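Local coordinates for protein Udp-n-acetylglucosamine pyrophosphorylase (Trypanosoma brucei, PDB 4BQH) that probably catalyses the formation of UDP-N-acetylglucosamine and diphosphate from UTP and N-acetylglucosamine 1-phosphate, at residues 363-366 and 367-371; 260-264 and 265-269; 456-459 and 460-464. All blocks are in the same frame, centred on the assembly; numbering follows the deposited sequence. Where two conformers were deposited one is given.

Contact 1: residues 363-366 and 367-371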
ATOM      1  N   SER A 363      11.666   4.670   6.336  1.00  9.39           N
ATOM      2  CA  SER A 363      12.883   4.011   6.807  1.00  9.53           C
ATOM      3  C   SER A 363      12.523   2.890   7.790  1.00 10.01           C
ATOM      4  O   SER A 363      11.487   2.923   8.473  1.00  9.49           O
ATOM      5  CB  SER A 363      13.819   5.008   7.509  1.00  9.67           C
ATOM      6  OG  SER A 363      13.257   5.450   8.737  1.00  9.99           O
ATOM      7  N   LEU A 364      13.402   1.915   7.907  1.00  9.98           N
ATOM      8  CA  LEU A 364      13.181   0.882   8.908  1.00 11.80           C
ATOM      9  C   LEU A 364      13.252   1.470  10.322  1.00 11.74           C
ATOM     10  O   LEU A 364      12.498   1.062  11.201  1.00 11.27           O
ATOM     11  CB  LEU A 364      14.169  -0.284   8.737  1.00 12.46           C
ATOM     12  CG  LEU A 364      13.656  -1.565   9.421  1.00 13.00           C
ATOM     13  CD1 LEU A 364      12.454  -2.163   8.697  1.00 14.76           C
ATOM     14  CD2 LEU A 364      14.755  -2.615   9.495  1.00 14.11           C
ATOM     15  N   HIS A 365      14.116   2.457  10.529  1.00 12.51           N
ATOM     16  CA  HIS A 365      14.139   3.192  11.799  1.00 13.13           C
ATOM     17  C   HIS A 365      12.791   3.796  12.114  1.00 11.97           C
ATOM     18  O   HIS A 365      12.310   3.668  13.256  1.00 11.26           O
ATOM     19  CB  HIS A 365      15.187   4.310  11.783  1.00 16.38           C
ATOM     20  CG  HIS A 365      15.443   4.931  13.149  1.00 19.20           C
ATOM     21  ND1 HIS A 365      16.358   5.897  13.341  1.00 22.67           N
ATOM     22  CD2 HIS A 365      14.905   4.653  14.404  1.00 22.40           C
ATOM     23  CE1 HIS A 365      16.375   6.254  14.645  1.00 22.59           C
ATOM     24  NE2 HIS A 365      15.485   5.506  15.291  1.00 23.08           N
ATOM     25  N   PHE A 366      12.169   4.457  11.124  1.00 10.46           N
ATOM     26  CA  PHE A 366      10.816   4.996  11.361  1.00  9.39           C
ATOM     27  C   PHE A 366       9.818   3.889  11.699  1.00  9.41           C
ATOM     28  O   PHE A 366       8.995   4.060  12.604  1.00  8.88           O
ATOM     29  CB  PHE A 366      10.287   5.849  10.188  1.00  9.46           C
ATOM     30  CG  PHE A 366       8.887   6.353  10.419  1.00  9.20           C
ATOM     31  CD1 PHE A 366       8.661   7.419  11.276  1.00  9.34           C
ATOM     32  CD2 PHE A 366       7.782   5.704   9.857  1.00  9.59           C
ATOM     33  CE1 PHE A 366       7.361   7.847  11.544  1.00  9.17           C
ATOM     34  CE2 PHE A 366       6.487   6.169  10.103  1.00  9.06           C
ATOM     35  CZ  PHE A 366       6.286   7.243  10.940  1.00  8.93           C
ATOM     36  N   MET A 367       9.854   2.781  10.953  1.00  9.25           N
ATOM     37  CA  MET A 367       8.900   1.701  11.245  1.00  9.96           C
ATOM     38  C   MET A 367       9.036   1.238  12.696  1.00 10.74           C
ATOM     39  O   MET A 367       8.036   0.966  13.372  1.00 10.67           O
ATOM     40  CB  MET A 367       9.070   0.543  10.271  1.00 10.43           C
ATOM     41  CG  MET A 367       8.827   0.934   8.809  1.00 11.43           C
ATOM     42  SD  MET A 367       7.241   1.711   8.470  1.00 13.51           S
ATOM     43  CE  MET A 367       6.124   0.317   8.715  1.00 12.13           C
ATOM     44  N   SER A 368      10.279   1.109  13.153  1.00 10.92           N
ATOM     45  CA  SER A 368      10.577   0.740  14.542  0.50 11.16           C
ATOM     46  C   SER A 368      10.080   1.766  15.556  1.00 11.02           C
ATOM     47  O   SER A 368       9.440   1.427  16.550  1.00 10.72           O
ATOM     48  CB  SER A 368      12.092   0.574  14.714  0.50 11.89           C
ATOM     49  OG  SER A 368      12.574  -0.476  13.899  0.50 12.77           O
ATOM     50  N   LEU A 369      10.401   3.030  15.329  1.00 10.73           N
ATOM     51  CA  LEU A 369      10.093   4.052  16.316  1.00 10.47           C
ATOM     52  C   LEU A 369       8.588   4.270  16.355  1.00 10.29           C
ATOM     53  O   LEU A 369       8.026   4.491  17.431  1.00  9.78           O
ATOM     54  CB  LEU A 369      10.802   5.376  15.958  1.00 10.83           C
ATOM     55  CG  LEU A 369      10.635   6.549  16.949  1.00 11.48           C
ATOM     56  CD1 LEU A 369      11.896   7.406  16.964  1.00 11.98           C
ATOM     57  CD2 LEU A 369       9.492   7.453  16.533  1.00 11.40           C
ATOM     58  N   ALA A 370       7.957   4.270  15.181  1.00 10.02           N
ATOM     59  CA  ALA A 370       6.519   4.510  15.088  1.00  9.94           C
ATOM     60  C   ALA A 370       5.802   3.411  15.828  1.00 10.17           C
ATOM     61  O   ALA A 370       4.828   3.681  16.551  1.00 10.49           O
ATOM     62  CB  ALA A 370       6.046   4.558  13.632  1.00  9.72           C
ATOM     63  N   ALA A 371       6.266   2.175  15.659  1.00 10.41           N
ATOM     64  CA  ALA A 371       5.629   1.057  16.388  1.00 10.91           C
ATOM     65  C   ALA A 371       5.728   1.236  17.901  1.00 11.89           C
ATOM     66  O   ALA A 371       4.720   1.080  18.606  1.00 11.98           O
ATOM     67  CB  ALA A 371       6.187  -0.286  15.951  1.00 11.42           C
TER
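Phe366 and Ala370, one helical turn apart at the start of helix 364-374, meet in a CH-pi contact. The Ala370 methyl sits over one face of the phenyl ring, with CB 4.0 Å from the Phe366 ring centroid and 19° off the ring normal. It lies off-centre, nearest to CZ at the far end of the ring. Phe366 reaches this place because its CG is anti to the backbone N (chi1 178°), which carries the ring forward alongside the next turn. Met367 follows a different course: its chain bends at chi2 and chi3, bringing CG to 3.3 Å from Ser363 O, and the side chain then leads away from the first turn and packs on Phe242 and Leu245 of helix 241-246 and Ile278 of strand 275-280.

Polar contacts define the helix start. Ser363, last residue of strand 359-363, is the N-cap; its OG accepts from Phe366 N at 2.8 Å and is also hydrogen-bonded to His303 ND1. Its carbonyl opens the regular ladder by accepting from Met367 N at 3.0 Å. Leu364 O accepts from Ser368 N at 3.0 Å, the amide tilted from the carbonyl plane. In the conformer described, Ser368 OG also reaches Leu364 O, from the opposite face and 36° out of that plane; as Ser368 has a second conformer, this additional bond is doubtful.

At the C-terminal end, Ala371 touches the bound oxindole inhibitor. The chemistry is thus divided: the Ser363 hydroxyl satisfies a helix-start amide in a buried setting and ties the cap to His303, while apolar side chains join the new helix to its surroundings, Leu364 and Met367 packing against helix 264-270 and strand 275-280.

Contact 2: residues 260-264 and 265-269. With SO4 (sulfate ion), chain D.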
ATOM      1  N   VAL A 260      15.188 -17.690  20.071  1.00 31.10           N
ATOM      2  CA  VAL A 260      13.973 -17.056  20.595  1.00 29.94           C
ATOM      3  C   VAL A 260      13.249 -16.271  19.483  1.00 29.24           C
ATOM      4  O   VAL A 260      13.888 -15.727  18.583  1.00 27.89           O
ATOM      5  CB  VAL A 260      14.248 -16.140  21.817  1.00 30.19           C
ATOM      6  CG1 VAL A 260      14.766 -16.962  22.995  1.00 31.11           C
ATOM      7  CG2 VAL A 260      15.214 -15.012  21.470  1.00 30.74           C
ATOM      8  N   LYS A 261      11.920 -16.219  19.562  1.00 27.51           N
ATOM      9  CA  LYS A 261      11.107 -15.564  18.533  1.00 26.94           C
ATOM     10  C   LYS A 261      11.424 -14.079  18.454  1.00 25.28           C
ATOM     11  O   LYS A 261      11.555 -13.425  19.483  1.00 25.44           O
ATOM     12  CB  LYS A 261       9.620 -15.731  18.840  1.00 27.94           C
ATOM     13  CG  LYS A 261       9.101 -17.154  18.692  1.00 29.85           C
ATOM     14  CD  LYS A 261       7.602 -17.188  18.926  1.00 32.01           C
ATOM     15  CE  LYS A 261       6.950 -18.347  18.189  1.00 34.36           C
ATOM     16  NZ  LYS A 261       5.534 -18.503  18.619  1.00 35.63           N
ATOM     17  N   GLU A 262      11.545 -13.570  17.227  1.00 23.38           N
ATOM     18  CA  GLU A 262      11.684 -12.135  16.959  1.00 22.09           C
ATOM     19  C   GLU A 262      10.603 -11.683  15.964  1.00 18.94           C
ATOM     20  O   GLU A 262       9.973 -12.507  15.285  1.00 17.44           O
ATOM     21  CB  GLU A 262      13.062 -11.808  16.374  1.00 25.19           C
ATOM     22  CG  GLU A 262      14.254 -12.193  17.252  1.00 28.81           C
ATOM     23  CD  GLU A 262      15.568 -12.137  16.492  1.00 35.01           C
ATOM     24  OE1 GLU A 262      15.550 -12.007  15.241  1.00 37.95           O
ATOM     25  OE2 GLU A 262      16.634 -12.228  17.146  1.00 41.03           O
ATOM     26  N   SER A 263      10.426 -10.370  15.865  1.00 16.64           N
ATOM     27  CA  SER A 263       9.440  -9.801  14.935  1.00 14.78           C
ATOM     28  C   SER A 263       9.915  -9.797  13.485  1.00 13.51           C
ATOM     29  O   SER A 263      11.113  -9.919  13.200  1.00 12.94           O
ATOM     30  CB  SER A 263       9.088  -8.377  15.355  1.00 15.31           C
ATOM     31  OG  SER A 263      10.230  -7.538  15.289  1.00 14.61           O
ATOM     32  N   LEU A 264       8.973  -9.657  12.553  1.00 12.23           N
ATOM     33  CA  LEU A 264       9.349  -9.447  11.162  1.00 12.04           C
ATOM     34  C   LEU A 264      10.240  -8.197  11.033  1.00 12.05           C
ATOM     35  O   LEU A 264      11.184  -8.185  10.233  1.00 12.19           O
ATOM     36  CB  LEU A 264       8.111  -9.316  10.253  1.00 11.45           C
ATOM     37  CG  LEU A 264       8.351  -9.226   8.719  1.00 11.33           C
ATOM     38  CD1 LEU A 264       9.304 -10.305   8.180  1.00 12.09           C
ATOM     39  CD2 LEU A 264       7.006  -9.399   8.019  1.00 11.24           C
ATOM     40  N   LEU A 265       9.940  -7.154  11.806  1.00 12.94           N
ATOM     41  CA  LEU A 265      10.784  -5.955  11.833  1.00 13.68           C
ATOM     42  C   LEU A 265      12.242  -6.306  12.164  1.00 13.52           C
ATOM     43  O   LEU A 265      13.154  -5.896  11.462  1.00 12.83           O
ATOM     44  CB  LEU A 265      10.250  -4.950  12.861  1.00 16.11           C
ATOM     45  CG  LEU A 265      11.023  -3.649  12.990  1.00 17.75           C
ATOM     46  CD1 LEU A 265      10.731  -2.793  11.780  1.00 18.59           C
ATOM     47  CD2 LEU A 265      10.567  -2.928  14.256  1.00 18.44           C
ATOM     48  N   GLN A 266      12.440  -7.073  13.234  1.00 14.12           N
ATOM     49  CA  GLN A 266      13.778  -7.517  13.602  1.00 14.98           C
ATOM     50  C   GLN A 266      14.404  -8.388  12.501  1.00 14.26           C
ATOM     51  O   GLN A 266      15.579  -8.242  12.210  1.00 14.80           O
ATOM     52  CB  GLN A 266      13.728  -8.255  14.942  1.00 17.40           C
ATOM     53  CG  GLN A 266      13.400  -7.321  16.115  1.00 20.21           C
ATOM     54  CD  GLN A 266      13.160  -8.071  17.425  1.00 22.35           C
ATOM     55  OE1 GLN A 266      12.217  -8.854  17.550  1.00 23.19           O
ATOM     56  NE2 GLN A 266      14.014  -7.814  18.417  1.00 25.45           N
ATOM     57  N   HIS A 267      13.620  -9.274  11.885  1.00 13.95           N
ATOM     58  CA  HIS A 267      14.108 -10.112  10.762  1.00 14.21           C
ATOM     59  C   HIS A 267      14.570  -9.237   9.621  1.00 14.19           C
ATOM     60  O   HIS A 267      15.611  -9.489   9.014  1.00 13.32           O
ATOM     61  CB  HIS A 267      13.013 -11.047  10.277  1.00 15.71           C
ATOM     62  CG  HIS A 267      12.682 -12.166  11.243  1.00 17.89           C
ATOM     63  ND1 HIS A 267      11.890 -13.210  10.907  1.00 19.61           N
ATOM     64  CD2 HIS A 267      13.100 -12.400  12.547  1.00 19.66           C
ATOM     65  CE1 HIS A 267      11.776 -14.040  11.959  1.00 19.97           C
ATOM     66  NE2 HIS A 267      12.520 -13.551  12.956  1.00 20.20           N
ATOM     67  N   LEU A 268      13.805  -8.187   9.331  1.00 12.62           N
ATOM     68  CA  LEU A 268      14.184  -7.279   8.226  1.00 13.65           C
ATOM     69  C   LEU A 268      15.461  -6.494   8.524  1.00 13.51           C
ATOM     70  O   LEU A 268      16.290  -6.297   7.641  1.00 13.86           O
ATOM     71  CB  LEU A 268      13.036  -6.310   7.917  1.00 14.46           C
ATOM     72  CG  LEU A 268      11.746  -6.922   7.365  1.00 15.61           C
ATOM     73  CD1 LEU A 268      10.682  -5.829   7.259  1.00 16.40           C
ATOM     74  CD2 LEU A 268      11.945  -7.640   6.043  1.00 15.46           C
ATOM     75  N   ARG A 269      15.620  -6.059   9.766  1.00 14.25           N
ATOM     76  CA  ARG A 269      16.846  -5.358  10.157  1.00 16.61           C
ATOM     77  C   ARG A 269      18.060  -6.266   9.917  1.00 17.22           C
ATOM     78  O   ARG A 269      19.065  -5.830   9.363  1.00 16.33           O
ATOM     79  CB  ARG A 269      16.779  -4.939  11.623  1.00 18.04           C
ATOM     80  CG  ARG A 269      18.001  -4.158  12.093  1.00 22.67           C
ATOM     81  CD  ARG A 269      17.843  -3.728  13.544  1.00 25.57           C
ATOM     82  NE  ARG A 269      16.649  -2.903  13.742  1.00 30.59           N
ATOM     83  CZ  ARG A 269      15.594  -3.253  14.479  1.00 32.77           C
ATOM     84  NH1 ARG A 269      15.563  -4.423  15.119  1.00 36.11           N
ATOM     85  NH2 ARG A 269      14.568  -2.423  14.593  1.00 34.54           N
TER
HETATM   86  S   SO4 D1540      10.254 -14.708   8.295  1.00 24.62           S
HETATM   87  O1  SO4 D1540       9.180 -14.446   7.316  1.00 22.65           O
HETATM   88  O2  SO4 D1540       9.709 -14.752   9.679  1.00 25.52           O
HETATM   89  O3  SO4 D1540      11.255 -13.629   8.202  1.00 22.22           O
HETATM   90  O4  SO4 D1540      10.838 -16.048   8.030  1.00 23.51           O
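Ser263 and Gln266 grip each other at the start of helix 264-270 through reciprocal hydrogen bonds. Ser263 OG accepts from Gln266 N at 3.1 Å, and in return Ser263 N donates to Gln266 OE1 at 2.9 Å. The return bond is nearly straight (170° at the hydrogen) and lies in the amide plane, on a lone pair of OE1. With Ser263 chi1 at 63°, OG stands between its own backbone N and carbonyl carbon, facing the first turn. Ordinary helical bonds continue from here, His267 N to Ser263 O and Leu268 N to Leu264 O.

The His267 imidazole lies with one face over Ser263 O, which is 3.2 Å from His267 CD2, while its two nitrogens serve different partners. ND1 donates to sulfate O3 at 2.8 Å and only weakly to O2, the ion standing at the ring edge in its plane; NE2 is hydrogen-bonded to Thr251 OG1. Arg249 and His206 also bind this sulfate, which probably came from the crystallisation liquor. The sulfate and, less directly, the carboxylate of Glu262, whose OE1 is 4.1 Å from His267 NE2, would probably favour a protonated ring, although Glu262 forms its salt bridge with Lys270.

Apolar contact is modest: Leu264 CD1 approaches Leu268 CG at 4.3 Å and also borders the sulfate, and Leu264 packs on His206 and Phe208 of strand 205-209. The reciprocal Ser263-Gln266 pairing is a capping box, here formed where the short, weakly bonded strand at about 262-263 gives way to a helix.

Contact 3: residues 456-459 and 460-464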
ATOM      1  N   LEU A 456      -3.941   1.090 -19.831  1.00 12.58           N
ATOM      2  CA  LEU A 456      -3.756   1.139 -21.291  1.00 13.66           C
ATOM      3  C   LEU A 456      -3.302   2.505 -21.786  1.00 14.20           C
ATOM      4  O   LEU A 456      -2.418   2.619 -22.635  1.00 14.59           O
ATOM      5  CB  LEU A 456      -5.024   0.681 -22.015  1.00 14.01           C
ATOM      6  CG  LEU A 456      -5.526  -0.725 -21.717  1.00 15.65           C
ATOM      7  CD1 LEU A 456      -6.631  -1.085 -22.702  1.00 16.95           C
ATOM      8  CD2 LEU A 456      -4.416  -1.757 -21.761  1.00 16.19           C
ATOM      9  N   SER A 457      -3.864   3.573 -21.225  1.00 14.38           N
ATOM     10  CA  SER A 457      -3.451   4.902 -21.633  1.00 14.82           C
ATOM     11  C   SER A 457      -1.986   5.184 -21.360  1.00 14.48           C
ATOM     12  O   SER A 457      -1.310   5.864 -22.147  1.00 14.29           O
ATOM     13  CB  SER A 457      -4.315   5.972 -20.961  1.00 15.98           C
ATOM     14  OG  SER A 457      -5.561   6.005 -21.623  1.00 19.90           O
ATOM     15  N   GLN A 458      -1.496   4.651 -20.251  1.00 13.74           N
ATOM     16  CA  GLN A 458      -0.103   4.810 -19.882  1.00 14.59           C
ATOM     17  C   GLN A 458       0.804   4.013 -20.828  1.00 13.87           C
ATOM     18  O   GLN A 458       1.805   4.534 -21.316  1.00 13.85           O
ATOM     19  CB  GLN A 458       0.112   4.314 -18.452  1.00 15.18           C
ATOM     20  CG  GLN A 458       1.536   4.565 -18.013  1.00 16.44           C
ATOM     21  CD  GLN A 458       1.815   4.077 -16.612  1.00 17.81           C
ATOM     22  OE1 GLN A 458       1.273   3.060 -16.160  1.00 20.08           O
ATOM     23  NE2 GLN A 458       2.682   4.784 -15.931  1.00 18.49           N
ATOM     24  N   HIS A 459       0.440   2.759 -21.079  1.00 12.68           N
ATOM     25  CA  HIS A 459       1.257   1.911 -21.976  1.00 12.98           C
ATOM     26  C   HIS A 459       1.288   2.454 -23.381  1.00 13.54           C
ATOM     27  O   HIS A 459       2.301   2.350 -24.084  1.00 12.91           O
ATOM     28  CB  HIS A 459       0.765   0.475 -21.941  1.00 13.11           C
ATOM     29  CG  HIS A 459       0.943  -0.170 -20.596  1.00 13.81           C
ATOM     30  ND1 HIS A 459       0.403  -1.355 -20.286  1.00 13.49           N
ATOM     31  CD2 HIS A 459       1.564   0.300 -19.434  1.00 14.06           C
ATOM     32  CE1 HIS A 459       0.725  -1.663 -19.021  1.00 13.83           C
ATOM     33  NE2 HIS A 459       1.414  -0.635 -18.498  1.00 13.95           N
ATOM     34  N   THR A 460       0.171   3.044 -23.796  1.00 12.76           N
ATOM     35  CA  THR A 460       0.059   3.675 -25.103  1.00 13.78           C
ATOM     36  C   THR A 460       1.023   4.828 -25.220  1.00 13.80           C
ATOM     37  O   THR A 460       1.666   4.990 -26.245  1.00 14.06           O
ATOM     38  CB  THR A 460      -1.381   4.146 -25.396  1.00 13.54           C
ATOM     39  OG1 THR A 460      -2.265   3.023 -25.320  1.00 14.02           O
ATOM     40  CG2 THR A 460      -1.486   4.755 -26.789  1.00 15.22           C
ATOM     41  N   ARG A 461       1.133   5.641 -24.167  1.00 14.13           N
ATOM     42  CA  ARG A 461       2.109   6.702 -24.170  1.00 15.57           C
ATOM     43  C   ARG A 461       3.527   6.141 -24.282  1.00 14.70           C
ATOM     44  O   ARG A 461       4.349   6.700 -25.003  1.00 14.77           O
ATOM     45  CB  ARG A 461       1.993   7.591 -22.916  1.00 17.04           C
ATOM     46  CG  ARG A 461       0.800   8.542 -22.956  1.00 18.83           C
ATOM     47  CD  ARG A 461       0.726   9.471 -21.735  1.00 20.88           C
ATOM     48  NE  ARG A 461       0.576   8.774 -20.443  1.00 20.76           N
ATOM     49  CZ  ARG A 461      -0.591   8.475 -19.869  1.00 21.23           C
ATOM     50  NH1 ARG A 461      -1.730   8.791 -20.469  1.00 23.62           N
ATOM     51  NH2 ARG A 461      -0.623   7.870 -18.689  1.00 21.29           N
ATOM     52  N   TRP A 462       3.818   5.044 -23.578  1.00 13.93           N
ATOM     53  CA  TRP A 462       5.177   4.516 -23.609  1.00 14.25           C
ATOM     54  C   TRP A 462       5.536   4.048 -24.990  1.00 14.13           C
ATOM     55  O   TRP A 462       6.657   4.281 -25.473  1.00 14.06           O
ATOM     56  CB  TRP A 462       5.353   3.330 -22.690  1.00 14.17           C
ATOM     57  CG  TRP A 462       5.220   3.601 -21.237  1.00 14.86           C
ATOM     58  CD1 TRP A 462       5.222   4.832 -20.583  1.00 15.84           C
ATOM     59  CD2 TRP A 462       5.151   2.602 -20.190  1.00 15.37           C
ATOM     60  NE1 TRP A 462       5.089   4.649 -19.223  1.00 16.69           N
ATOM     61  CE2 TRP A 462       5.065   3.333 -18.926  1.00 15.37           C
ATOM     62  CE3 TRP A 462       5.145   1.206 -20.171  1.00 14.88           C
ATOM     63  CZ2 TRP A 462       4.975   2.679 -17.714  1.00 15.21           C
ATOM     64  CZ3 TRP A 462       5.036   0.556 -18.943  1.00 15.27           C
ATOM     65  CH2 TRP A 462       4.941   1.286 -17.739  1.00 14.69           C
ATOM     66  N   LEU A 463       4.587   3.369 -25.632  1.00 14.15           N
ATOM     67  CA  LEU A 463       4.848   2.809 -26.962  1.00 14.67           C
ATOM     68  C   LEU A 463       5.022   3.905 -28.017  1.00 15.35           C
ATOM     69  O   LEU A 463       5.939   3.818 -28.849  1.00 15.52           O
ATOM     70  CB  LEU A 463       3.726   1.837 -27.349  1.00 14.18           C
ATOM     71  CG  LEU A 463       3.915   1.158 -28.711  1.00 14.25           C
ATOM     72  CD1 LEU A 463       5.264   0.445 -28.770  1.00 14.36           C
ATOM     73  CD2 LEU A 463       2.765   0.181 -28.954  1.00 13.82           C
ATOM     74  N   ILE A 464       4.176   4.941 -27.965  1.00 15.75           N
ATOM     75  CA  ILE A 464       4.297   6.100 -28.881  1.00 18.02           C
ATOM     76  C   ILE A 464       5.661   6.770 -28.708  1.00 18.05           C
ATOM     77  O   ILE A 464       6.348   7.043 -29.690  1.00 17.86           O
ATOM     78  CB  ILE A 464       3.141   7.108 -28.735  1.00 18.51           C
ATOM     79  CG1 ILE A 464       1.866   6.479 -29.268  1.00 19.94           C
ATOM     80  CG2 ILE A 464       3.400   8.408 -29.519  1.00 19.39           C
ATOM     81  CD1 ILE A 464       0.611   7.245 -28.937  1.00 20.97           C
TER
HETATM   82  O   HOH W   1       4.640   6.558 -17.171  1.00 28.64           O
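Trp462 has CD2 of His459 and the carbonyl oxygen of Gln458 over one face of its indole, toward the rim. His459 and Trp462 run side by side, pointing the same way; His459 CD2 lies 3.5 Å from Trp462 CZ3, and the two rings are oblique, planes at 34°. Gln458 is extended, with CG anti to the backbone N (chi1 -176°); its NE2 is 3.6 Å from Trp462 CZ2, the amide inclined to the indole. One water joins the pair, accepting from Gln458 NE2 at 2.9 Å and, in the indole plane, from Trp462 NE1 at 2.8 Å.

The bent Arg461 chain folds its guanidinium back, one face against Ser457 O and Gln458 CA, the latter 3.3 Å from Arg461 NH2, which forms a salt bridge with Asp432. On another side of the helix Leu456 O accepts from both Thr460 N and Thr460 OG1, the hydroxyl at 2.7 Å and 42° above the carbonyl plane. Thr460 OG1 is hydrogen-bonded to Ala502 N as well.

Helix 448-471 therefore divides its chemistry by side: a water-bridged, partly exposed Gln458-Trp462 pair with buried His459 beside it, a charged flank, and a threonine tied to strand 501-504.

Contacts 1 and 2 are neighbours with centres 13 Å apart. Both open a helix with a serine N-cap, and helices 364-374 and 264-270 touch, Leu364 meeting Leu265 and Arg269 while Ser368 OG, in one conformer, forms a weak hydrogen bond with Arg269 NH2. Contact 1 is the more buried, its face mostly apolar and its end at the inhibitor; contact 2, partly buried, is more polar and holds a sulfate probably taken from the crystallisation liquor. Contact 3 stands apart across the chain's centre, its nearest atoms about 24 Å from contact 1. It lies within a long helix, without a cap, and combines aromatic, water-mediated and charged contacts near the chain's C-terminal region.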